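Local structure of putative 2OG-Fe(II) oxygenase family protein (Caulobacter crescentus CB15, 3OOX) at residues I80-E85 against H175-P180; T151-E156 against R237-V242; S132-S137 against Y263-F268. The protein probably acts as an iron(II)- and 2-oxoglutarate-dependent oxygenase of the ethylene-forming type, converting 2-oxoglutarate to ethene and CO2 and oxidising L-arginine. All blocks are in the same frame, centred on the assembly; numbering follows the deposited sequence. Where two conformers were deposited one is given.

Interaction 1 of 3, residues I80-E85 against H175-P180; sequences IPFGVE and HYPPIP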
# COMPACT_ATOMS: atom_id res chain seq x y z
N ILE A 80 -6.11 15.60 -3.48
CA ILE A 80 -6.76 15.94 -2.22
C ILE A 80 -5.89 17.01 -1.55
O ILE A 80 -4.71 16.77 -1.27
CB ILE A 80 -6.87 14.72 -1.27
CG1 ILE A 80 -7.62 13.56 -1.95
CG2 ILE A 80 -7.54 15.15 0.03
CD1 ILE A 80 -7.70 12.28 -1.09
N PRO A 81 -6.47 18.17 -1.29
CA PRO A 81 -5.73 19.25 -0.65
C PRO A 81 -5.55 19.08 0.84
O PRO A 81 -6.13 18.20 1.44
CB PRO A 81 -6.58 20.48 -0.95
CG PRO A 81 -7.93 19.98 -0.95
CD PRO A 81 -7.86 18.60 -1.57
N PHE A 82 -4.73 19.95 1.41
CA PHE A 82 -4.59 20.05 2.86
C PHE A 82 -5.96 20.22 3.49
O PHE A 82 -6.82 20.90 2.94
CB PHE A 82 -3.66 21.23 3.23
CG PHE A 82 -2.29 21.13 2.61
CD1 PHE A 82 -1.44 20.09 2.93
CD2 PHE A 82 -1.87 22.06 1.66
CE1 PHE A 82 -0.19 19.97 2.36
CE2 PHE A 82 -0.61 21.95 1.07
CZ PHE A 82 0.23 20.90 1.43
N GLY A 83 -6.15 19.57 4.63
CA GLY A 83 -7.41 19.63 5.37
C GLY A 83 -7.16 19.58 6.87
O GLY A 83 -6.01 19.54 7.31
N VAL A 84 -8.25 19.54 7.64
CA VAL A 84 -8.20 19.61 9.09
C VAL A 84 -8.90 18.42 9.75
O VAL A 84 -9.98 18.03 9.32
CB VAL A 84 -8.93 20.87 9.58
CG1 VAL A 84 -8.76 21.02 11.08
CG2 VAL A 84 -8.40 22.06 8.86
N GLU A 85 -8.27 17.87 10.79
CA GLU A 85 -8.90 16.84 11.63
C GLU A 85 -9.59 17.56 12.79
O GLU A 85 -8.94 18.20 13.62
CB GLU A 85 -7.86 15.84 12.15
CG GLU A 85 -8.38 14.83 13.18
CD GLU A 85 -9.61 14.08 12.71
OE1 GLU A 85 -9.48 13.24 11.80
OE2 GLU A 85 -10.71 14.32 13.25
N HIS A 175 2.53 13.92 0.06
CA HIS A 175 3.51 14.92 0.41
C HIS A 175 3.16 15.57 1.73
O HIS A 175 2.04 16.10 1.89
CB HIS A 175 3.55 16.00 -0.68
CG HIS A 175 4.35 17.23 -0.33
ND1 HIS A 175 3.87 18.49 -0.56
CD2 HIS A 175 5.60 17.39 0.18
CE1 HIS A 175 4.78 19.38 -0.19
NE2 HIS A 175 5.83 18.74 0.28
N TYR A 176 4.13 15.54 2.66
CA TYR A 176 4.09 16.33 3.89
C TYR A 176 5.06 17.51 3.76
O TYR A 176 6.28 17.29 3.75
CB TYR A 176 4.55 15.50 5.09
CG TYR A 176 3.56 14.49 5.59
CD1 TYR A 176 3.52 13.21 5.06
CD2 TYR A 176 2.67 14.81 6.63
CE1 TYR A 176 2.60 12.26 5.54
CE2 TYR A 176 1.76 13.89 7.11
CZ TYR A 176 1.74 12.61 6.57
OH TYR A 176 0.81 11.71 7.06
N PRO A 177 4.52 18.75 3.63
CA PRO A 177 5.41 19.91 3.60
C PRO A 177 6.07 20.11 4.93
O PRO A 177 5.51 19.73 5.96
CB PRO A 177 4.47 21.07 3.28
CG PRO A 177 3.14 20.62 3.74
CD PRO A 177 3.11 19.14 3.45
N PRO A 178 7.29 20.68 4.93
CA PRO A 178 7.89 20.96 6.20
C PRO A 178 7.19 22.15 6.86
O PRO A 178 6.80 23.13 6.20
CB PRO A 178 9.34 21.31 5.84
CG PRO A 178 9.26 21.87 4.50
CD PRO A 178 8.14 21.12 3.80
N ILE A 179 6.98 21.99 8.16
CA ILE A 179 6.37 23.00 9.03
C ILE A 179 7.42 23.22 10.14
O ILE A 179 7.96 22.24 10.64
CB ILE A 179 5.03 22.47 9.65
CG1 ILE A 179 4.15 21.75 8.61
CG2 ILE A 179 4.24 23.59 10.30
CD1 ILE A 179 3.78 22.59 7.40
N PRO A 180 7.69 24.48 10.52
CA PRO A 180 8.69 24.76 11.57
C PRO A 180 8.08 24.57 12.98
O PRO A 180 8.03 25.51 13.78
CB PRO A 180 9.09 26.21 11.28
CG PRO A 180 7.86 26.81 10.69
CD PRO A 180 7.24 25.73 9.86

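Interaction 2 of 3, residues T151-E156 against R237-V242; sequences TYLKLE and RLTNNV. With EDO (1,2-ethanediol), chain G.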
# COMPACT_ATOMS: atom_id res chain seq x y z
N THR A 151 2.85 -19.90 -2.34
CA THR A 151 3.68 -21.07 -2.03
C THR A 151 3.79 -21.28 -0.51
O THR A 151 3.73 -22.41 -0.02
CB THR A 151 5.04 -20.90 -2.71
OG1 THR A 151 4.83 -20.95 -4.13
CG2 THR A 151 6.02 -21.98 -2.28
N TYR A 152 3.92 -20.21 0.26
CA TYR A 152 4.00 -20.31 1.71
C TYR A 152 2.74 -20.95 2.29
O TYR A 152 2.82 -21.79 3.22
CB TYR A 152 4.23 -18.93 2.33
CG TYR A 152 4.33 -18.95 3.83
CD1 TYR A 152 5.47 -19.42 4.48
CD2 TYR A 152 3.25 -18.49 4.62
CE1 TYR A 152 5.56 -19.42 5.86
CE2 TYR A 152 3.35 -18.48 5.98
CZ TYR A 152 4.50 -18.96 6.60
OH TYR A 152 4.60 -18.97 7.98
N LEU A 153 1.60 -20.59 1.70
CA LEU A 153 0.30 -21.10 2.10
C LEU A 153 -0.01 -22.48 1.52
O LEU A 153 -1.11 -22.98 1.70
CB LEU A 153 -0.79 -20.11 1.66
CG LEU A 153 -0.79 -18.76 2.39
CD1 LEU A 153 -1.79 -17.81 1.74
CD2 LEU A 153 -1.14 -18.93 3.86
N LYS A 154 0.96 -23.07 0.83
CA LYS A 154 0.83 -24.42 0.22
C LYS A 154 -0.24 -24.45 -0.86
O LYS A 154 -0.94 -25.46 -1.06
CB LYS A 154 0.62 -25.49 1.30
CG LYS A 154 1.67 -25.43 2.39
CD LYS A 154 1.40 -26.45 3.49
CE LYS A 154 2.48 -26.41 4.56
NZ LYS A 154 3.74 -27.07 4.07
N LEU A 155 -0.33 -23.33 -1.57
CA LEU A 155 -1.17 -23.17 -2.74
C LEU A 155 -0.34 -23.30 -4.02
O LEU A 155 0.89 -23.21 -3.98
CB LEU A 155 -1.88 -21.79 -2.74
CG LEU A 155 -2.71 -21.40 -1.49
CD1 LEU A 155 -3.22 -19.98 -1.63
CD2 LEU A 155 -3.90 -22.35 -1.21
N GLU A 156 -1.01 -23.45 -5.16
CA GLU A 156 -0.36 -23.30 -6.46
C GLU A 156 0.37 -21.96 -6.51
O GLU A 156 -0.15 -20.94 -6.05
CB GLU A 156 -1.37 -23.38 -7.60
CG GLU A 156 -1.96 -24.75 -7.78
CD GLU A 156 -0.94 -25.79 -8.20
OE1 GLU A 156 -0.19 -25.52 -9.17
OE2 GLU A 156 -0.88 -26.87 -7.56
N ARG A 237 -8.64 -11.91 5.47
CA ARG A 237 -9.92 -12.62 5.47
C ARG A 237 -9.85 -13.91 4.64
O ARG A 237 -10.31 -14.98 5.10
CB ARG A 237 -11.03 -11.71 4.96
CG ARG A 237 -12.38 -12.41 4.81
CD ARG A 237 -13.51 -11.43 4.69
NE ARG A 237 -14.75 -12.15 4.42
CZ ARG A 237 -15.97 -11.75 4.77
NH1 ARG A 237 -16.16 -10.62 5.45
NH2 ARG A 237 -17.03 -12.50 4.43
N LEU A 238 -9.21 -13.83 3.47
CA LEU A 238 -9.06 -15.02 2.63
C LEU A 238 -8.37 -16.16 3.38
O LEU A 238 -8.76 -17.33 3.22
CB LEU A 238 -8.30 -14.67 1.36
CG LEU A 238 -7.99 -15.82 0.41
CD1 LEU A 238 -9.29 -16.41 -0.17
CD2 LEU A 238 -7.05 -15.35 -0.72
N THR A 239 -7.36 -15.84 4.19
CA THR A 239 -6.56 -16.85 4.91
C THR A 239 -7.09 -17.21 6.29
O THR A 239 -6.36 -17.80 7.10
CB THR A 239 -5.09 -16.37 5.06
OG1 THR A 239 -5.05 -15.19 5.88
CG2 THR A 239 -4.44 -16.08 3.69
N ASN A 240 -8.34 -16.85 6.57
CA ASN A 240 -8.94 -17.13 7.89
C ASN A 240 -8.03 -16.63 9.01
O ASN A 240 -7.87 -17.26 10.08
CB ASN A 240 -9.19 -18.62 8.08
CG ASN A 240 -10.29 -18.89 9.08
OD1 ASN A 240 -11.23 -18.09 9.23
ND2 ASN A 240 -10.21 -20.05 9.75
N ASN A 241 -7.46 -15.45 8.74
CA ASN A 241 -6.58 -14.73 9.68
C ASN A 241 -5.23 -15.39 9.97
O ASN A 241 -4.51 -14.96 10.85
CB ASN A 241 -7.35 -14.37 10.97
CG ASN A 241 -8.47 -13.37 10.71
OD1 ASN A 241 -9.32 -13.59 9.88
ND2 ASN A 241 -8.42 -12.24 11.40
N VAL A 242 -4.85 -16.40 9.19
CA VAL A 242 -3.54 -17.01 9.28
C VAL A 242 -2.45 -15.95 9.00
O VAL A 242 -1.46 -15.87 9.71
CB VAL A 242 -3.41 -18.22 8.34
CG1 VAL A 242 -1.94 -18.64 8.19
CG2 VAL A 242 -4.24 -19.41 8.86
C1 EDO G . -20.40 -11.11 5.99
O1 EDO G . -19.64 -11.97 5.12
C2 EDO G . -19.48 -10.20 6.78
O2 EDO G . -18.72 -9.35 5.91

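Interaction 3 of 3, residues S132-S137 against Y263-F268; sequences SWLYNS and YSTPFF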
# COMPACT_ATOMS: atom_id res chain seq x y z
N SER A 132 2.44 6.28 -14.29
CA SER A 132 1.81 5.03 -14.75
C SER A 132 2.83 3.89 -14.74
O SER A 132 2.50 2.77 -14.37
CB SER A 132 1.18 5.18 -16.14
OG SER A 132 0.08 6.06 -16.15
N TRP A 133 4.08 4.17 -15.13
CA TRP A 133 5.13 3.15 -15.07
C TRP A 133 5.27 2.61 -13.64
O TRP A 133 5.40 1.42 -13.42
CB TRP A 133 6.48 3.67 -15.57
CG TRP A 133 7.58 2.65 -15.43
CD1 TRP A 133 7.96 1.72 -16.39
CD2 TRP A 133 8.41 2.38 -14.28
NE1 TRP A 133 8.98 0.93 -15.91
CE2 TRP A 133 9.26 1.29 -14.61
CE3 TRP A 133 8.51 2.95 -13.00
CZ2 TRP A 133 10.20 0.78 -13.72
CZ3 TRP A 133 9.45 2.42 -12.11
CH2 TRP A 133 10.28 1.35 -12.48
N LEU A 134 5.23 3.52 -12.67
CA LEU A 134 5.42 3.11 -11.28
C LEU A 134 4.26 2.25 -10.77
O LEU A 134 4.48 1.25 -10.07
CB LEU A 134 5.66 4.33 -10.38
CG LEU A 134 6.01 4.03 -8.90
CD1 LEU A 134 7.27 3.21 -8.74
CD2 LEU A 134 6.12 5.32 -8.07
N TYR A 135 3.05 2.64 -11.14
CA TYR A 135 1.82 1.87 -10.83
C TYR A 135 1.98 0.42 -11.31
O TYR A 135 1.84 -0.54 -10.54
CB TYR A 135 0.60 2.53 -11.50
CG TYR A 135 -0.74 1.86 -11.23
CD1 TYR A 135 -1.05 0.62 -11.78
CD2 TYR A 135 -1.68 2.44 -10.38
CE1 TYR A 135 -2.23 0.01 -11.55
CE2 TYR A 135 -2.91 1.81 -10.12
CZ TYR A 135 -3.17 0.58 -10.71
OH TYR A 135 -4.34 -0.07 -10.44
N ASN A 136 2.34 0.29 -12.58
CA ASN A 136 2.42 -1.05 -13.16
C ASN A 136 3.64 -1.82 -12.67
O ASN A 136 3.58 -3.05 -12.51
CB ASN A 136 2.40 -0.93 -14.69
CG ASN A 136 1.03 -0.49 -15.21
OD1 ASN A 136 0.94 0.52 -15.94
ND2 ASN A 136 -0.02 -1.19 -14.82
N SER A 137 4.73 -1.13 -12.38
CA SER A 137 5.91 -1.76 -11.82
C SER A 137 5.66 -2.33 -10.42
O SER A 137 6.08 -3.43 -10.10
CB SER A 137 7.04 -0.75 -11.77
OG SER A 137 8.16 -1.33 -11.18
N TYR A 263 7.99 12.75 1.04
CA TYR A 263 7.14 12.22 -0.03
C TYR A 263 7.13 10.72 0.13
O TYR A 263 8.15 10.09 0.50
CB TYR A 263 7.69 12.55 -1.42
CG TYR A 263 7.86 14.01 -1.66
CD1 TYR A 263 9.02 14.66 -1.27
CD2 TYR A 263 6.85 14.76 -2.26
CE1 TYR A 263 9.18 16.00 -1.47
CE2 TYR A 263 6.99 16.10 -2.47
CZ TYR A 263 8.16 16.73 -2.08
OH TYR A 263 8.31 18.07 -2.30
N SER A 264 6.00 10.13 -0.16
CA SER A 264 5.83 8.68 -0.14
C SER A 264 4.92 8.27 -1.30
O SER A 264 4.03 9.02 -1.67
CB SER A 264 5.24 8.25 1.19
OG SER A 264 5.24 6.84 1.35
N THR A 265 5.14 7.09 -1.84
CA THR A 265 4.34 6.61 -2.97
C THR A 265 3.90 5.15 -2.76
O THR A 265 4.23 4.27 -3.57
CB THR A 265 5.10 6.76 -4.32
OG1 THR A 265 6.22 5.87 -4.36
CG2 THR A 265 5.57 8.23 -4.52
N PRO A 266 3.11 4.88 -1.71
CA PRO A 266 2.62 3.54 -1.50
C PRO A 266 1.67 3.04 -2.60
O PRO A 266 0.89 3.81 -3.12
CB PRO A 266 1.87 3.62 -0.16
CG PRO A 266 1.48 5.05 -0.06
CD PRO A 266 2.61 5.82 -0.69
N PHE A 267 1.73 1.73 -2.87
CA PHE A 267 0.85 1.09 -3.83
C PHE A 267 -0.03 0.12 -3.07
O PHE A 267 0.48 -0.84 -2.47
CB PHE A 267 1.67 0.37 -4.89
CG PHE A 267 0.82 -0.30 -5.95
CD1 PHE A 267 0.29 0.44 -6.99
CD2 PHE A 267 0.51 -1.63 -5.86
CE1 PHE A 267 -0.51 -0.11 -7.93
CE2 PHE A 267 -0.31 -2.19 -6.83
CZ PHE A 267 -0.78 -1.41 -7.89
N PHE A 268 -1.34 0.37 -3.11
CA PHE A 268 -2.36 -0.45 -2.45
C PHE A 268 -2.92 -1.44 -3.47
O PHE A 268 -3.82 -1.09 -4.28
CB PHE A 268 -3.44 0.46 -1.87
CG PHE A 268 -2.94 1.43 -0.86
CD1 PHE A 268 -2.81 1.06 0.47
CD2 PHE A 268 -2.59 2.73 -1.21
CE1 PHE A 268 -2.38 1.97 1.42
CE2 PHE A 268 -2.10 3.62 -0.26
CZ PHE A 268 -1.98 3.22 1.05

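Interaction 1 of 3, residues I80-E85 against H175-P180
Phe82 meets Pro177 through the far end of its phenyl ring. CE1 lies 3.6 Å from CD of Pro177. CZ lies 3.7 Å from CG of Pro177. Two neighbouring ring carbons therefore rest against two neighbouring methylenes of the proline. These methylenes meet the ring obliquely. The two side chains come from opposite directions and meet between the backbones, which stay well apart. The CA atoms of Phe82 and Tyr176 are the nearest across the segments, at 9.5 Å. The reach comes from Phe82. Its CG stands anti to its own carbonyl carbon and beside the backbone N (chi1 -57°). The CB of Pro177 points toward the loop of Phe82.

The contact lies at the end of the main sheet of a double-stranded beta-helix (jelly-roll) fold, the core expected for the 2OG-Fe(II) oxygenase superfamily. Segment 80-85 leaves the outermost strand 78-80. Segment 175-180 closes strand 170-176 and runs into a proline-rich loop. Strand 97-101 lies between these two strands, and the side chain of Phe82 also touches Glu97 on it. The contact bridges the intervening strand by apolar packing, with no hydrogen bond between the segments.

His175 is the third residue of the contact and takes a smaller share. Its carbonyl O is 4.5 Å from Phe82 CE1, a loose approach. One face of its imidazole carries the backbone N of Pro177, 3.6 Å above the plane and offset toward the rim. ND1 of His175 is hydrogen-bonded to Glu97 OE2, and its ring stacks with that of Tyr263.

Interaction 2 of 3, residues T151-E156 against R237-V242
Leu153 and Thr239 meet methyl to methyl, each just past the end of a helix. Leu153 follows helix 127-152 and Thr239 follows helix 233-238. Both helices finish in a Schellman motif, with Lys154 and Asn240 as the residues of positive phi. The Thr239 end runs on into a type I' beta turn that closes at Val242.

The two side chains cross at about a right angle. CD1 of Leu153 touches CG2 of Thr239 at 3.7 Å. The other branch, CD2, faces CG1 of Val242 at a looser 4.4 Å. The fork of the leucine is thus shared between the first and last residues of the turn. All three CB atoms point toward the opposite segment, and no hydrogen bond joins the segments.

Thr239 divides its two branches between different tasks. CG2 stands anti to the carbonyl carbon and faces the leucine. OG1 sits between the backbone N and the carbonyl carbon (chi1 64°). There its one hydrogen is shared, or taken in turn, by Leu235 O and Glu236 O in the last turn of the helix, Leu235 O being the stronger partner. Leu243 N donates to OG1. The buried hydroxyl is therefore satisfied within its own part of the chain.

Arg237 extends away from this packing, its chain straight from CG to NE. Its guanidinium holds an ethanediol, probably from the crystallisation liquor, near its plane at the edge. NH1 donates to EDO O2 at 2.9 Å. NH2 donates to EDO O1 at 2.8 Å, with a nearly straight N-H...O angle of 170°.

Interaction 3 of 3, residues S132-S137 against Y263-F268
Phe267 drives the edge of its ring into the face of Tyr135. The planes stand at 90° and the centroids are 5.0 Å apart, a T-shaped stack. CE1 of Phe267 lies over the centre of the tyrosine ring, 3.6 Å above its plane. The same CE1 is 3.5 Å from Tyr135 O, so this carbon touches both the ring and the backbone carbonyl of one residue. The tyrosine's first torsion (chi1 -179°) sets CG anti to the backbone N and beside the carbonyl carbon, which brings ring and carbonyl O to the same phenylalanine edge. CG of Phe267 is likewise anti to its N, and the ring extends toward the helix. The hydroxyl of Tyr135 is hydrogen-bonded to Ser169 O.

One residue earlier, Leu134 crosses Thr265 at about a right angle. Its CD2 rests 3.8 Å from OG1 of Thr265, with CB of Thr265 slightly farther. Leu134 also packs on Leu171 and Leu201 of the flanking strands.

All four residues are buried. They seat helix 127-152 on one face of the main sheet, at the break in strand 262-269. A long helix outside the main sheet is a known feature of the double-stranded beta-helix fold of 2OG-Fe(II) oxygenases.

Interactions 1 and 3 are joined through the main sheet, where strands 170-176 and 262-269 are neighbours. They touch directly: His175 CD2 lies 3.3 Å from Tyr263 CE2. Their centres are about 20 Å apart. Interactions 2 and 3 share helix 127-152. Interaction 3 uses a turn near its start and interaction 2 its C-terminal end, with centres about 25 Å apart. Interactions 1 and 2 lie on opposite sides of the chain's centre, their centres about 38 Å apart. Interaction 3 is the most central, about 9 Å from that centre. The ethanediol at interaction 2, also hydrogen-bonded to Gln304, probably comes from the crystallisation liquor and is no evidence for the iron or substrate site.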